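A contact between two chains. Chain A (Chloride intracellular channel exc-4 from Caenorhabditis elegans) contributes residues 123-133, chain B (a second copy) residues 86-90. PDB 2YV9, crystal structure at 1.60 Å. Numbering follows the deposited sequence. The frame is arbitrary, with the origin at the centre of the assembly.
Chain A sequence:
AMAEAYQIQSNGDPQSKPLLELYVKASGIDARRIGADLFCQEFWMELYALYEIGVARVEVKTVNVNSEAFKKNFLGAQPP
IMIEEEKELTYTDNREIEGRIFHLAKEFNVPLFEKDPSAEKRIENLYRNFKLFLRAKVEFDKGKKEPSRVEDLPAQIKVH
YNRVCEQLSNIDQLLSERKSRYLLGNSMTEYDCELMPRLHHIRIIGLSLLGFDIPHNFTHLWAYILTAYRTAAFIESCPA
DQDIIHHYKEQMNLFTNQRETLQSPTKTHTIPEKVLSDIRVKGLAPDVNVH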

# COMPACT_ATOMS: atom_id res chain seq x y z
N ILE A 123 3.46 -3.41 -18.14
CA ILE A 123 3.79 -2.32 -17.19
C ILE A 123 4.88 -2.77 -16.23
O ILE A 123 5.86 -2.04 -15.96
N GLU A 124 4.68 -3.92 -15.61
CA GLU A 124 5.64 -4.43 -14.61
C GLU A 124 7.00 -4.67 -15.28
O GLU A 124 8.06 -4.31 -14.73
N ASN A 125 6.99 -5.26 -16.47
CA ASN A 125 8.24 -5.66 -17.08
C ASN A 125 9.04 -4.40 -17.49
O ASN A 125 10.28 -4.33 -17.35
N LEU A 126 8.31 -3.39 -17.98
CA LEU A 126 8.98 -2.13 -18.36
C LEU A 126 9.67 -1.52 -17.12
O LEU A 126 10.88 -1.17 -17.15
N TYR A 127 8.89 -1.34 -16.06
CA TYR A 127 9.45 -0.57 -14.91
C TYR A 127 10.52 -1.36 -14.18
O TYR A 127 11.49 -0.79 -13.69
N ARG A 128 10.36 -2.68 -14.14
CA ARG A 128 11.41 -3.57 -13.57
C ARG A 128 12.74 -3.39 -14.32
O ARG A 128 13.83 -3.24 -13.71
N ASN A 129 12.70 -3.40 -15.64
CA ASN A 129 13.95 -3.22 -16.37
C ASN A 129 14.55 -1.81 -16.24
O ASN A 129 15.76 -1.63 -16.20
N PHE A 130 13.67 -0.81 -16.17
CA PHE A 130 14.11 0.58 -15.92
C PHE A 130 14.87 0.63 -14.58
O PHE A 130 15.95 1.18 -14.52
N LYS A 131 14.28 0.06 -13.53
CA LYS A 131 14.92 0.12 -12.19
C LYS A 131 16.28 -0.57 -12.22
O LYS A 131 17.29 -0.09 -11.62
N LEU A 132 16.35 -1.74 -12.88
CA LEU A 132 17.66 -2.43 -13.03
C LEU A 132 18.69 -1.54 -13.71
O LEU A 132 19.86 -1.46 -13.26
N PHE A 133 18.31 -0.87 -14.79
CA PHE A 133 19.24 -0.05 -15.55
C PHE A 133 19.66 1.18 -14.72
O PHE A 133 20.84 1.57 -14.64
N GLU B 86 12.65 -16.61 -9.13
CA GLU B 86 12.57 -17.51 -10.29
C GLU B 86 11.85 -16.82 -11.44
O GLU B 86 12.10 -17.13 -12.61
N LYS B 87 10.94 -15.90 -11.13
CA LYS B 87 10.24 -15.16 -12.17
C LYS B 87 10.80 -13.75 -12.38
O LYS B 87 10.24 -13.00 -13.17
N GLU B 88 11.84 -13.38 -11.62
CA GLU B 88 12.39 -12.01 -11.65
C GLU B 88 11.37 -10.95 -11.22
O GLU B 88 11.42 -9.79 -11.64
N LEU B 89 10.45 -11.36 -10.34
CA LEU B 89 9.33 -10.50 -9.92
C LEU B 89 9.48 -10.06 -8.49
O LEU B 89 9.90 -10.86 -7.61
N THR B 90 9.22 -8.78 -8.28
CA THR B 90 9.20 -8.15 -6.97
C THR B 90 7.82 -7.55 -6.76
O THR B 90 7.37 -6.74 -7.59

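What is the strongest polar link between these two stretches? A salt bridge between Arg128(A), whose CA-to-CB bond points toward chain B, and Glu88(B), which points back toward the helix. Both hydrogen bonds converge on one carboxylate oxygen: Arg128(A) NH2 donates to Glu88(B) OE1 at 2.9 Å, and Arg128(A) NE donates to the same Glu88(B) OE1 at 3.2 Å. The arginine extends through t chi1 and t chi2 before chi3 turns off-rotamer at 130°; Glu88(B) reaches it with an off-rotamer chi1 of -117° and a t chi2.

What steadies the guanidinium from its own side? Glu124(A) lies one helical turn earlier, so its side chain (t, then m) can meet the arginine on the same face of the helix. Arg128(A) NH1 donates to Glu124(A) OE1 at 3.0 Å, a second salt bridge, so that the arginine pairs with two acids, one from each chain. The carbonyl oxygens of Lys87(B) and Glu88(B) lie over one face of the guanidinium.

Does water take part? One water links the chains beside this charged cluster. Water 1 donates to Glu124(A) OE2 at a short 2.5 Å and accepts from the backbone Thr90(B) N at 3.0 Å, so the acid that braces the arginine also connects, through water, to the strand.

Where does nonpolar packing come in? Leu89(B) starts sideways, but its m, t rotamer brings its end nearer the helix. Leu89(B) CD2 lies 3.4 Å from Glu124(A) OE2 and 4.1 Å from Arg128(A) NH1, packing methyl against polar groups. Farther along the helix, Leu132(A), also m, t, points toward chain B, yet Leu132(A) CD1 merely grazes Glu88(B) OE1 at 4.5 Å. Ile123(A), Leu126(A), Phe130(A) and Phe133(A) are buried and out of reach of this stretch.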

# COMPACT_ATOMS: atom_id res chain seq x y z
CB ILE A 123 2.55 -1.84 -16.42
CG1 ILE A 123 1.54 -1.20 -17.42
CG2 ILE A 123 2.88 -0.86 -15.26
CD1 ILE A 123 0.10 -0.92 -16.86
CB GLU A 124 5.17 -5.77 -14.07
CG GLU A 124 6.11 -6.40 -13.04
CD GLU A 124 7.35 -7.05 -13.65
OE1 GLU A 124 7.30 -7.59 -14.77
OE2 GLU A 124 8.41 -7.06 -12.99
CB ASN A 125 8.00 -6.56 -18.30
CG ASN A 125 9.21 -7.45 -18.63
OD1 ASN A 125 10.33 -7.17 -18.26
ND2 ASN A 125 8.94 -8.54 -19.34
CB LEU A 126 7.95 -1.15 -18.90
CG LEU A 126 8.46 0.27 -19.09
CD1 LEU A 126 9.57 0.32 -20.15
CD2 LEU A 126 7.22 1.23 -19.36
CB TYR A 127 8.37 -0.10 -13.95
CG TYR A 127 8.79 1.00 -13.06
CD1 TYR A 127 9.14 2.23 -13.56
CD2 TYR A 127 8.77 0.82 -11.71
CE1 TYR A 127 9.55 3.25 -12.69
CE2 TYR A 127 9.15 1.80 -10.83
CZ TYR A 127 9.53 3.00 -11.32
OH TYR A 127 9.91 3.91 -10.34
CB ARG A 128 10.92 -4.98 -13.69
CG ARG A 128 11.92 -6.11 -13.45
CD ARG A 128 11.11 -7.38 -13.65
NE ARG A 128 11.73 -8.31 -14.54
CZ ARG A 128 11.09 -9.17 -15.32
NH1 ARG A 128 9.74 -9.28 -15.38
NH2 ARG A 128 11.84 -9.99 -16.06
CB ASN A 129 13.82 -3.63 -17.82
CG ASN A 129 13.82 -5.14 -17.97
OD1 ASN A 129 12.87 -5.72 -18.46
ND2 ASN A 129 14.90 -5.76 -17.59
CB PHE A 130 12.91 1.52 -15.86
CG PHE A 130 13.23 2.92 -15.38
CD1 PHE A 130 14.03 3.79 -16.12
CD2 PHE A 130 12.69 3.35 -14.19
CE1 PHE A 130 14.27 5.09 -15.64
CE2 PHE A 130 12.95 4.65 -13.72
CZ PHE A 130 13.72 5.50 -14.46
CB LYS A 131 13.99 -0.54 -11.18
CG LYS A 131 12.77 0.36 -10.83
CD LYS A 131 11.96 -0.24 -9.69
CE LYS A 131 11.20 -1.48 -10.13
NZ LYS A 131 10.37 -2.06 -8.98
CB LEU A 132 17.54 -3.74 -13.78
CG LEU A 132 16.71 -4.76 -12.99
CD1 LEU A 132 16.32 -5.98 -13.88
CD2 LEU A 132 17.46 -5.24 -11.75
CB PHE A 133 18.63 0.44 -16.86
CG PHE A 133 19.57 1.26 -17.68
CD1 PHE A 133 20.86 0.83 -17.94
CD2 PHE A 133 19.20 2.51 -18.20
CE1 PHE A 133 21.74 1.62 -18.68
CE2 PHE A 133 20.06 3.29 -18.92
CZ PHE A 133 21.33 2.86 -19.16
CB GLU B 86 11.88 -18.82 -9.91
CG GLU B 86 11.66 -19.82 -11.06
CD GLU B 86 10.27 -19.73 -11.73
OE1 GLU B 86 9.28 -19.38 -11.05
OE2 GLU B 86 10.18 -20.03 -12.94
CB LYS B 87 8.77 -15.08 -11.84
CG LYS B 87 8.13 -16.43 -11.67
CD LYS B 87 6.62 -16.34 -11.65
CE LYS B 87 5.99 -17.70 -11.81
NZ LYS B 87 6.30 -18.32 -13.13
CB GLU B 88 12.90 -11.70 -13.04
CG GLU B 88 14.37 -11.45 -13.10
CD GLU B 88 14.80 -11.05 -14.48
OE1 GLU B 88 14.45 -9.91 -14.89
OE2 GLU B 88 15.47 -11.88 -15.14
CB LEU B 89 8.01 -11.26 -10.07
CG LEU B 89 7.54 -11.46 -11.51
CD1 LEU B 89 6.31 -12.34 -11.50
CD2 LEU B 89 7.26 -10.12 -12.21
CB THR B 90 10.24 -7.04 -6.88
OG1 THR B 90 11.53 -7.57 -7.22
CG2 THR B 90 10.27 -6.48 -5.47
O HOH W 1 8.64 -6.79 -10.48